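Local atomic coordinates of RNA-dependent RNA polymerase (Taggert virus, PDB entry 6DX3), a protein that carries a viral OTU-domain cysteine protease that probably removes ubiquitin from host proteins. Residues P35-G38 with Y42-L45; S44-M49 with K59-Q64; L90-I93 with N97-G100; E104-S109 with V131-D136. One frame throughout, in Å; residues are numbered along the deposited sequence.

Interaction 1 (P35-G38 with Y42-L45)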
loop_
_atom_site.group_PDB
_atom_site.type_symbol
_atom_site.label_atom_id
_atom_site.label_comp_id
_atom_site.label_asym_id
_atom_site.label_seq_id
_atom_site.Cartn_x
_atom_site.Cartn_y
_atom_site.Cartn_z
ATOM N N PRO A 35 -12.099 -7.413 -1.392
ATOM C CA PRO A 35 -12.319 -8.842 -1.656
ATOM C C PRO A 35 -11.156 -9.693 -1.164
ATOM O O PRO A 35 -9.991 -9.305 -1.258
ATOM C CB PRO A 35 -12.458 -8.897 -3.180
ATOM C CG PRO A 35 -12.998 -7.554 -3.544
ATOM C CD PRO A 35 -12.366 -6.584 -2.583
ATOM N N MET A 36 -11.488 -10.864 -0.619
ATOM C CA MET A 36 -10.500 -11.740 0.009
ATOM C C MET A 36 -9.884 -12.694 -1.018
ATOM O O MET A 36 -9.974 -13.917 -0.919
ATOM C CB MET A 36 -11.134 -12.504 1.168
ATOM C CG MET A 36 -11.169 -11.739 2.488
ATOM S SD MET A 36 -12.284 -12.490 3.699
ATOM C CE MET A 36 -13.849 -11.760 3.213
ATOM N N ASP A 37 -9.248 -12.102 -2.024
ATOM C CA ASP A 37 -8.471 -12.836 -3.013
ATOM C C ASP A 37 -7.029 -12.338 -2.994
ATOM O O ASP A 37 -6.650 -11.484 -2.189
ATOM C CB ASP A 37 -9.092 -12.707 -4.408
ATOM C CG ASP A 37 -9.351 -11.263 -4.813
ATOM O OD1 ASP A 37 -8.675 -10.344 -4.303
ATOM O OD2 ASP A 37 -10.251 -11.046 -5.649
ATOM N N GLY A 38 -6.220 -12.886 -3.898
ATOM C CA GLY A 38 -4.838 -12.469 -4.034
ATOM C C GLY A 38 -4.629 -11.099 -4.648
ATOM O O GLY A 38 -3.479 -10.663 -4.756
ATOM N N TYR A 42 -4.092 -4.583 -4.614
ATOM C CA TYR A 42 -4.453 -3.701 -5.719
ATOM C C TYR A 42 -5.875 -3.174 -5.582
ATOM O O TYR A 42 -6.151 -2.040 -5.985
ATOM C CB TYR A 42 -4.263 -4.437 -7.045
ATOM C CG TYR A 42 -2.879 -5.027 -7.183
ATOM C CD1 TYR A 42 -1.764 -4.203 -7.265
ATOM C CD2 TYR A 42 -2.683 -6.401 -7.214
ATOM C CE1 TYR A 42 -0.491 -4.728 -7.383
ATOM C CE2 TYR A 42 -1.409 -6.938 -7.334
ATOM C CZ TYR A 42 -0.317 -6.093 -7.416
ATOM O OH TYR A 42 0.952 -6.609 -7.536
ATOM N N HIS A 43 -6.786 -3.977 -5.026
ATOM C CA HIS A 43 -8.122 -3.484 -4.698
ATOM C C HIS A 43 -8.041 -2.299 -3.742
ATOM O O HIS A 43 -8.666 -1.257 -3.969
ATOM C CB HIS A 43 -8.957 -4.601 -4.067
ATOM C CG HIS A 43 -9.488 -5.603 -5.044
ATOM N ND1 HIS A 43 -10.433 -5.286 -5.997
ATOM C CD2 HIS A 43 -9.225 -6.921 -5.199
ATOM C CE1 HIS A 43 -10.721 -6.365 -6.702
ATOM N NE2 HIS A 43 -10.001 -7.370 -6.240
ATOM N N SER A 44 -7.273 -2.449 -2.657
ATOM C CA SER A 44 -7.205 -1.408 -1.639
ATOM C C SER A 44 -6.495 -0.162 -2.148
ATOM O O SER A 44 -6.858 0.954 -1.761
ATOM C CB SER A 44 -6.509 -1.946 -0.388
ATOM O OG SER A 44 -5.314 -2.621 -0.734
ATOM N N LEU A 45 -5.488 -0.326 -3.009
ATOM C CA LEU A 45 -4.864 0.833 -3.639
ATOM C C LEU A 45 -5.824 1.516 -4.608
ATOM O O LEU A 45 -5.847 2.749 -4.700
ATOM C CB LEU A 45 -3.581 0.414 -4.352
ATOM C CG LEU A 45 -2.410 0.039 -3.441
ATOM C CD1 LEU A 45 -1.213 -0.420 -4.259
ATOM C CD2 LEU A 45 -2.039 1.209 -2.548
#
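The CG of P35 stands over one face of the H43 imidazole while D37 comes in at the rim of the same ring, joining the loop ahead of helix 40-49 to the first turn of that helix. In the OTU cysteine protease fold this loop carries an Asp-Gly-Asn-Cys sequence, here D37 to C40, whose cysteine is probably the nucleophile, as in relatives. Proline and histidine side chains stand at about a right angle, and the proline points its CG at the ring as a CH-pi contact, with CD beside it. P35 CG sits 4.0 Å from the centroid of the H43 ring and just 7° off its normal, almost straight above the middle; P35 CD leans toward H43 CG at 3.9 Å. The carboxylate plane of D37 is tilted only 19° from that of the imidazole. Its OD1 lies near the ring plane, 3.6 Å from H43 CD2, which makes this an edge approach rather than a stack. The carboxylate reaches the ring because D37 CG sits between its own backbone N and carbonyl carbon (chi1 52°). The main partner of OD1 is local: it accepts a hydrogen bond from the N of N39, which fastens the carboxylate to the backbone just ahead of the helix. Y58 of helix 57-72 also meets the imidazole. An inverse gamma turn centred on M36 kinks the loop, with a weak bond of 3.0 Å from D37 N to P35 O.

Interaction 2 (S44-M49 with K59-Q64)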
loop_
_atom_site.group_PDB
_atom_site.type_symbol
_atom_site.label_atom_id
_atom_site.label_comp_id
_atom_site.label_asym_id
_atom_site.label_seq_id
_atom_site.Cartn_x
_atom_site.Cartn_y
_atom_site.Cartn_z
ATOM N N SER A 44 -7.273 -2.449 -2.657
ATOM C CA SER A 44 -7.205 -1.408 -1.639
ATOM C C SER A 44 -6.495 -0.162 -2.148
ATOM O O SER A 44 -6.858 0.954 -1.761
ATOM C CB SER A 44 -6.509 -1.946 -0.388
ATOM O OG SER A 44 -5.314 -2.621 -0.734
ATOM N N LEU A 45 -5.488 -0.326 -3.009
ATOM C CA LEU A 45 -4.864 0.833 -3.639
ATOM C C LEU A 45 -5.824 1.516 -4.608
ATOM O O LEU A 45 -5.847 2.749 -4.700
ATOM C CB LEU A 45 -3.581 0.414 -4.352
ATOM C CG LEU A 45 -2.410 0.039 -3.441
ATOM C CD1 LEU A 45 -1.213 -0.420 -4.259
ATOM C CD2 LEU A 45 -2.039 1.209 -2.548
ATOM N N ALA A 46 -6.625 0.737 -5.340
ATOM C CA ALA A 46 -7.637 1.341 -6.202
ATOM C C ALA A 46 -8.704 2.055 -5.385
ATOM O O ALA A 46 -9.258 3.066 -5.834
ATOM C CB ALA A 46 -8.282 0.282 -7.097
ATOM N N CYS A 47 -9.001 1.547 -4.186
ATOM C CA CYS A 47 -9.989 2.188 -3.327
ATOM C C CYS A 47 -9.545 3.583 -2.914
ATOM O O CYS A 47 -10.383 4.471 -2.717
ATOM C CB CYS A 47 -10.250 1.321 -2.093
ATOM S SG CYS A 47 -11.672 1.827 -1.101
ATOM N N GLY A 48 -8.236 3.799 -2.781
ATOM C CA GLY A 48 -7.726 5.114 -2.453
ATOM C C GLY A 48 -7.558 6.056 -3.624
ATOM O O GLY A 48 -7.398 7.261 -3.409
ATOM N N MET A 49 -7.593 5.541 -4.853
ATOM C CA MET A 49 -7.369 6.342 -6.048
ATOM C C MET A 49 -8.623 6.594 -6.871
ATOM O O MET A 49 -8.676 7.592 -7.594
ATOM C CB MET A 49 -6.327 5.673 -6.954
ATOM C CG MET A 49 -4.945 5.528 -6.335
ATOM S SD MET A 49 -4.022 7.075 -6.293
ATOM C CE MET A 49 -3.849 7.418 -8.039
ATOM N N LYS A 59 -7.172 -3.927 -11.626
ATOM C CA LYS A 59 -6.375 -4.153 -12.827
ATOM C C LYS A 59 -5.663 -2.879 -13.259
ATOM O O LYS A 59 -4.508 -2.924 -13.699
ATOM C CB LYS A 59 -7.261 -4.681 -13.957
ATOM C CG LYS A 59 -7.750 -6.106 -13.759
ATOM C CD LYS A 59 -8.276 -6.690 -15.067
ATOM C CE LYS A 59 -8.856 -8.081 -14.865
ATOM N NZ LYS A 59 -9.316 -8.691 -16.145
ATOM N N LEU A 60 -6.342 -1.733 -13.144
ATOM C CA LEU A 60 -5.693 -0.452 -13.412
ATOM C C LEU A 60 -4.439 -0.294 -12.565
ATOM O O LEU A 60 -3.405 0.181 -13.051
ATOM C CB LEU A 60 -6.665 0.697 -13.135
ATOM C CG LEU A 60 -7.905 0.862 -14.017
ATOM C CD1 LEU A 60 -8.595 2.177 -13.698
ATOM C CD2 LEU A 60 -7.558 0.796 -15.494
ATOM N N ILE A 61 -4.513 -0.699 -11.294
ATOM C CA ILE A 61 -3.381 -0.551 -10.386
ATOM C C ILE A 61 -2.256 -1.499 -10.767
ATOM O O ILE A 61 -1.085 -1.104 -10.825
ATOM C CB ILE A 61 -3.846 -0.775 -8.935
ATOM C CG1 ILE A 61 -4.935 0.231 -8.567
ATOM C CG2 ILE A 61 -2.678 -0.672 -7.968
ATOM C CD1 ILE A 61 -4.520 1.670 -8.780
ATOM N N LYS A 62 -2.594 -2.761 -11.039
ATOM C CA LYS A 62 -1.584 -3.781 -11.305
ATOM C C LYS A 62 -0.819 -3.495 -12.592
ATOM O O LYS A 62 0.390 -3.744 -12.671
ATOM C CB LYS A 62 -2.256 -5.154 -11.362
ATOM C CG LYS A 62 -1.316 -6.336 -11.339
ATOM C CD LYS A 62 -2.066 -7.604 -10.942
ATOM C CE LYS A 62 -1.265 -8.844 -11.296
ATOM N NZ LYS A 62 -1.718 -10.061 -10.565
ATOM N N GLU A 63 -1.503 -2.980 -13.615
ATOM C CA GLU A 63 -0.812 -2.628 -14.851
ATOM C C GLU A 63 0.151 -1.467 -14.631
ATOM O O GLU A 63 1.240 -1.437 -15.218
ATOM C CB GLU A 63 -1.827 -2.287 -15.941
ATOM C CG GLU A 63 -2.761 -3.431 -16.295
ATOM C CD GLU A 63 -3.903 -2.986 -17.179
ATOM O OE1 GLU A 63 -4.091 -1.761 -17.332
ATOM O OE2 GLU A 63 -4.614 -3.859 -17.718
ATOM N N GLN A 64 -0.230 -0.508 -13.783
ATOM C CA GLN A 64 0.650 0.610 -13.479
ATOM C C GLN A 64 1.877 0.164 -12.693
ATOM O O GLN A 64 2.957 0.738 -12.864
ATOM C CB GLN A 64 -0.116 1.678 -12.699
ATOM C CG GLN A 64 -1.124 2.454 -13.532
ATOM C CD GLN A 64 -0.461 3.463 -14.444
ATOM O OE1 GLN A 64 0.378 4.250 -14.010
ATOM N NE2 GLN A 64 -0.827 3.438 -15.718
#
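L45 and A46 on helix 40-49 receive I61 of helix 57-72 in a helix-helix packing contact within the helical part of the OTU fold. The interaction is wholly apolar, and I61 supplies every contact from its side. Its two branches divide the work. The CG1 branch runs over the small A46, with I61 CG1 3.7 Å from A46 CB; the methyl side chain lets the helices come close, and the CA atoms of A46 and I61 are 6.3 Å apart. The CG2 methyl goes to the leucine, 3.9 Å from L45 CB, and lies against the CD1 methyl as well. This split follows from the first torsion of I61: at chi1 -59° CG1 stands beside the backbone N, while CG2 is anti to that N. L45 and I61 side chains meet at about a right angle, so the leucine lies across the isoleucine branch.

Several polar groups have partners outside the two segments: S44 OG bonds back to the carbonyls of C40 and L41, K62 NZ to K95 O, and Q64 OE1 to K111 NZ. F108 of helix 102-112 adds to the apolar packing by touching I61. Beyond CG1, the I61 CD1 methyl continues over the alanine backbone, 4.1 Å from A46 CA.

Interaction 3 (L90-I93 with N97-G100)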
loop_
_atom_site.group_PDB
_atom_site.type_symbol
_atom_site.label_atom_id
_atom_site.label_comp_id
_atom_site.label_asym_id
_atom_site.label_seq_id
_atom_site.Cartn_x
_atom_site.Cartn_y
_atom_site.Cartn_z
ATOM N N LEU A 90 8.726 -9.505 -12.501
ATOM C CA LEU A 90 7.491 -9.283 -13.246
ATOM C C LEU A 90 6.785 -10.598 -13.551
ATOM O O LEU A 90 5.551 -10.666 -13.530
ATOM C CB LEU A 90 7.786 -8.521 -14.541
ATOM C CG LEU A 90 8.306 -7.086 -14.405
ATOM C CD1 LEU A 90 8.663 -6.509 -15.770
ATOM C CD2 LEU A 90 7.292 -6.198 -13.691
ATOM N N ALA A 91 7.550 -11.656 -13.835
ATOM C CA ALA A 91 6.935 -12.944 -14.136
ATOM C C ALA A 91 6.149 -13.486 -12.948
ATOM O O ALA A 91 5.189 -14.244 -13.132
ATOM C CB ALA A 91 8.002 -13.950 -14.574
ATOM N N ARG A 92 6.533 -13.106 -11.729
ATOM C CA ARG A 92 5.817 -13.545 -10.538
ATOM C C ARG A 92 4.614 -12.661 -10.228
ATOM O O ARG A 92 3.498 -13.165 -10.085
ATOM C CB ARG A 92 6.759 -13.577 -9.332
ATOM C CG ARG A 92 6.035 -13.789 -8.014
ATOM C CD ARG A 92 7.003 -13.916 -6.846
ATOM N NE ARG A 92 7.792 -12.703 -6.650
ATOM C CZ ARG A 92 7.366 -11.642 -5.975
ATOM N NH1 ARG A 92 6.155 -11.640 -5.434
ATOM N NH2 ARG A 92 8.152 -10.582 -5.838
ATOM N N ILE A 93 4.823 -11.346 -10.118
ATOM C CA ILE A 93 3.750 -10.469 -9.666
ATOM C C ILE A 93 2.655 -10.313 -10.712
ATOM O O ILE A 93 1.529 -9.939 -10.367
ATOM C CB ILE A 93 4.304 -9.093 -9.255
ATOM C CG1 ILE A 93 4.867 -8.351 -10.469
ATOM C CG2 ILE A 93 5.361 -9.252 -8.173
ATOM C CD1 ILE A 93 4.816 -6.841 -10.336
ATOM N N ASN A 97 -4.125 -13.369 -9.465
ATOM C CA ASN A 97 -4.412 -13.620 -8.052
ATOM C C ASN A 97 -3.149 -13.797 -7.214
ATOM O O ASN A 97 -3.191 -14.430 -6.154
ATOM C CB ASN A 97 -5.331 -14.833 -7.875
ATOM C CG ASN A 97 -6.795 -14.458 -7.883
ATOM O OD1 ASN A 97 -7.294 -13.844 -6.937
ATOM N ND2 ASN A 97 -7.494 -14.823 -8.950
ATOM N N GLU A 98 -2.027 -13.244 -7.659
ATOM C CA GLU A 98 -0.773 -13.341 -6.925
ATOM C C GLU A 98 -0.675 -12.219 -5.900
ATOM O O GLU A 98 -1.028 -11.070 -6.179
ATOM C CB GLU A 98 0.412 -13.291 -7.889
ATOM C CG GLU A 98 1.774 -13.409 -7.224
ATOM C CD GLU A 98 2.098 -14.821 -6.768
ATOM O OE1 GLU A 98 1.341 -15.759 -7.101
ATOM O OE2 GLU A 98 3.118 -14.991 -6.070
ATOM N N TRP A 99 -0.186 -12.566 -4.712
ATOM C CA TRP A 99 -0.145 -11.628 -3.596
ATOM C C TRP A 99 0.734 -10.423 -3.909
ATOM O O TRP A 99 1.895 -10.570 -4.305
ATOM C CB TRP A 99 0.379 -12.333 -2.348
ATOM C CG TRP A 99 -0.586 -13.293 -1.745
ATOM C CD1 TRP A 99 -0.466 -14.651 -1.686
ATOM C CD2 TRP A 99 -1.823 -12.971 -1.105
ATOM N NE1 TRP A 99 -1.555 -15.192 -1.045
ATOM C CE2 TRP A 99 -2.402 -14.180 -0.680
ATOM C CE3 TRP A 99 -2.498 -11.775 -0.849
ATOM C CZ2 TRP A 99 -3.618 -14.227 -0.011
ATOM C CZ3 TRP A 99 -3.707 -11.830 -0.190
ATOM C CH2 TRP A 99 -4.255 -13.042 0.220
ATOM N N GLY A 100 0.174 -9.221 -3.725
ATOM C CA GLY A 100 0.982 -8.021 -3.735
ATOM C C GLY A 100 1.632 -7.761 -2.383
ATOM O O GLY A 100 1.202 -8.277 -1.352
HETATM O O HOH W 1 4.217 -9.802 -4.320
HETATM O O HOH W 2 1.108 -9.604 -7.838
#
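R92 and I93, the last residues of helix 86-93, meet E98 where the chain doubles back in the linker between two helices of the OTU fold, before helix 102-112. Closest in backbone are I93 and E98, 6.0 Å between CA atoms, and N97 just before has positive phi (61°), a left-handed conformation at the return. Water bridges part of the gap: water 2 donates to I93 O at 2.6 Å and to E98 O at 3.1 Å, tying the final carbonyl of the helix to the returning loop.

Of the side chains, E98 points toward the helix and sets its CG 3.3 Å from R92 O. A bend at chi2 (75°) then swings the carboxylate across the aliphatic part of the arginine, where E98 OE2 lies 3.7 Å from R92 CG. The charged ends stay apart: R92 NH1 is 4.6 Å from E98 OE2, beyond a salt bridge, and guanidinium and carboxylate planes are 64° apart. E84 is the arginine's actual salt-bridge partner, through NE. One guanidinium face is packed by I93 CG2, off toward the rim. At the edge of that group, in its plane, water 1 accepts a hydrogen bond of 2.9 Å from R92 NH1.

Interaction 4 (E104-S109 with V131-D136)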
loop_
_atom_site.group_PDB
_atom_site.type_symbol
_atom_site.label_atom_id
_atom_site.label_comp_id
_atom_site.label_asym_id
_atom_site.label_seq_id
_atom_site.Cartn_x
_atom_site.Cartn_y
_atom_site.Cartn_z
ATOM N N GLU A 104 5.428 -3.521 -4.271
ATOM C CA GLU A 104 4.497 -3.041 -5.286
ATOM C C GLU A 104 3.876 -1.711 -4.882
ATOM O O GLU A 104 3.601 -0.867 -5.745
ATOM C CB GLU A 104 3.408 -4.086 -5.540
ATOM C CG GLU A 104 3.898 -5.353 -6.241
ATOM C CD GLU A 104 4.785 -6.213 -5.356
ATOM O OE1 GLU A 104 6.023 -6.130 -5.494
ATOM O OE2 GLU A 104 4.247 -6.963 -4.520
ATOM N N VAL A 105 3.643 -1.506 -3.584
ATOM C CA VAL A 105 3.247 -0.182 -3.109
ATOM C C VAL A 105 4.356 0.821 -3.384
ATOM O O VAL A 105 4.101 1.954 -3.813
ATOM C CB VAL A 105 2.896 -0.227 -1.611
ATOM C CG1 VAL A 105 2.585 1.173 -1.114
ATOM C CG2 VAL A 105 1.741 -1.170 -1.350
ATOM N N ASN A 106 5.605 0.420 -3.132
ATOM C CA ASN A 106 6.756 1.269 -3.414
ATOM C C ASN A 106 6.724 1.776 -4.850
ATOM O O ASN A 106 6.812 2.984 -5.099
ATOM C CB ASN A 106 8.044 0.484 -3.138
ATOM C CG ASN A 106 9.275 1.370 -3.051
ATOM O OD1 ASN A 106 9.385 2.381 -3.749
ATOM N ND2 ASN A 106 10.218 0.985 -2.195
ATOM N N PHE A 107 6.567 0.862 -5.811
ATOM C CA PHE A 107 6.591 1.255 -7.218
ATOM C C PHE A 107 5.388 2.118 -7.584
ATOM O O PHE A 107 5.528 3.098 -8.323
ATOM C CB PHE A 107 6.656 0.012 -8.105
ATOM C CG PHE A 107 8.034 -0.575 -8.211
ATOM C CD1 PHE A 107 9.133 0.243 -8.412
ATOM C CD2 PHE A 107 8.231 -1.942 -8.095
ATOM C CE1 PHE A 107 10.406 -0.290 -8.506
ATOM C CE2 PHE A 107 9.503 -2.484 -8.188
ATOM C CZ PHE A 107 10.590 -1.658 -8.393
ATOM N N PHE A 108 4.199 1.773 -7.084
ATOM C CA PHE A 108 3.015 2.556 -7.429
ATOM C C PHE A 108 3.102 3.971 -6.871
ATOM O O PHE A 108 2.711 4.934 -7.543
ATOM C CB PHE A 108 1.750 1.864 -6.923
ATOM C CG PHE A 108 0.491 2.639 -7.194
ATOM C CD1 PHE A 108 -0.069 2.655 -8.462
ATOM C CD2 PHE A 108 -0.132 3.354 -6.182
ATOM C CE1 PHE A 108 -1.225 3.371 -8.714
ATOM C CE2 PHE A 108 -1.289 4.070 -6.431
ATOM C CZ PHE A 108 -1.837 4.077 -7.695
ATOM N N SER A 109 3.607 4.113 -5.643
ATOM C CA SER A 109 3.755 5.436 -5.045
ATOM C C SER A 109 4.699 6.306 -5.864
ATOM O O SER A 109 4.474 7.514 -6.007
ATOM C CB SER A 109 4.258 5.305 -3.608
ATOM O OG SER A 109 5.517 4.653 -3.576
ATOM N N VAL A 131 4.570 1.802 7.907
ATOM C CA VAL A 131 5.585 2.265 6.971
ATOM C C VAL A 131 4.936 3.250 6.011
ATOM O O VAL A 131 3.752 3.136 5.675
ATOM C CB VAL A 131 6.266 1.109 6.202
ATOM C CG1 VAL A 131 6.883 0.111 7.176
ATOM C CG2 VAL A 131 5.284 0.424 5.274
ATOM N N ARG A 132 5.719 4.235 5.576
ATOM C CA ARG A 132 5.220 5.303 4.722
ATOM C C ARG A 132 6.093 5.406 3.485
ATOM O O ARG A 132 7.307 5.609 3.592
ATOM C CB ARG A 132 5.189 6.644 5.462
ATOM C CG ARG A 132 4.570 7.772 4.642
ATOM C CD ARG A 132 4.629 9.096 5.378
ATOM N NE ARG A 132 5.970 9.667 5.358
ATOM C CZ ARG A 132 6.425 10.532 6.256
ATOM N NH1 ARG A 132 5.642 10.930 7.250
ATOM N NH2 ARG A 132 7.662 10.999 6.162
ATOM N N TYR A 133 5.474 5.262 2.318
ATOM C CA TYR A 133 6.113 5.539 1.035
ATOM C C TYR A 133 5.640 6.923 0.602
ATOM O O TYR A 133 4.539 7.073 0.073
ATOM C CB TYR A 133 5.759 4.469 0.006
ATOM C CG TYR A 133 6.320 3.105 0.340
ATOM C CD1 TYR A 133 7.593 2.738 -0.075
ATOM C CD2 TYR A 133 5.578 2.187 1.071
ATOM C CE1 TYR A 133 8.111 1.495 0.228
ATOM C CE2 TYR A 133 6.090 0.942 1.382
ATOM C CZ TYR A 133 7.355 0.599 0.955
ATOM O OH TYR A 133 7.872 -0.642 1.257
ATOM N N GLY A 134 6.464 7.932 0.844
ATOM C CA GLY A 134 6.120 9.311 0.566
ATOM C C GLY A 134 6.266 10.183 1.799
ATOM O O GLY A 134 6.673 9.735 2.869
ATOM N N GLU A 135 5.908 11.456 1.624
ATOM C CA GLU A 135 6.070 12.459 2.666
ATOM C C GLU A 135 4.767 13.077 3.150
ATOM O O GLU A 135 4.776 13.760 4.180
ATOM C CB GLU A 135 6.988 13.594 2.182
ATOM C CG GLU A 135 8.257 13.129 1.496
ATOM C CD GLU A 135 9.290 12.627 2.478
ATOM O OE1 GLU A 135 9.151 12.919 3.683
ATOM O OE2 GLU A 135 10.244 11.944 2.046
ATOM N N ASP A 136 3.656 12.862 2.451
ATOM C CA ASP A 136 2.443 13.611 2.734
ATOM C C ASP A 136 1.870 13.237 4.100
ATOM O O ASP A 136 2.094 12.129 4.598
ATOM C CB ASP A 136 1.399 13.363 1.650
ATOM C CG ASP A 136 1.753 14.031 0.339
ATOM O OD1 ASP A 136 2.492 15.037 0.369
ATOM O OD2 ASP A 136 1.291 13.553 -0.717
#
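The phenol ring of Y133 lies with one face against the backbone of N106: the N106 N atom is 4.2 Å above the plane, over the ring centre. The N106 amide is turned 50° to the ring and brings ND2 to 3.3 Å from Y133 CE1. V105 CG1 approaches obliquely, 3.8 Å from Y133 CD2, and the ring of Y16 also meets Y133. The second flat group, the guanidinium of R132, carries E135 O above one face and is held by its own turn: R132 NE donates to G134 O at 2.6 Å, and R132 NH2 makes a salt bridge to E135 OE1.

Helix 102-112 is here laid against the central sheet of the OTU fold, running near the end of strand 126-133; the axes of helix segment 104-109 and strand segment 131-133 approach to 9.2 Å, their directions 33° apart. V105 reaches inward, also touching V116 and I118 of the neighbouring strand. E78 ties helix and strand together, its OE2 hydrogen-bonded to both N106 ND2 and Y133 OH, so the polar ends of the two touching side chains share one carboxylate oxygen. One turn further along, S109 OG sits 3.6 Å from Y133 CB. That hydroxyl, at chi1 60°, is folded back on its own helix and donates to N106 O at 2.6 Å.

Helix 40-49 ties interactions 1 and 2 together: their centres are 9 Å apart and they share S44 and L45. Interaction 4 adjoins interaction 2, 13 Å away between centres, through F108, whose CE1 is 3.7 Å from I61 CD1 and whose CZ is 3.7 Å from M49 CG; helices 40-49, 57-72 and 102-112 thus meet in one apolar body on the sheet. Interaction 3 borders interaction 1 at the loops, where D37 and G38, in the loop that leads to the probable nucleophile C40, pack on N97 and W99. Interactions 3 and 4 lie farthest apart, 18 Å between centres. A bound magnesium ion is about 13 Å from the side chains of H43 and A46.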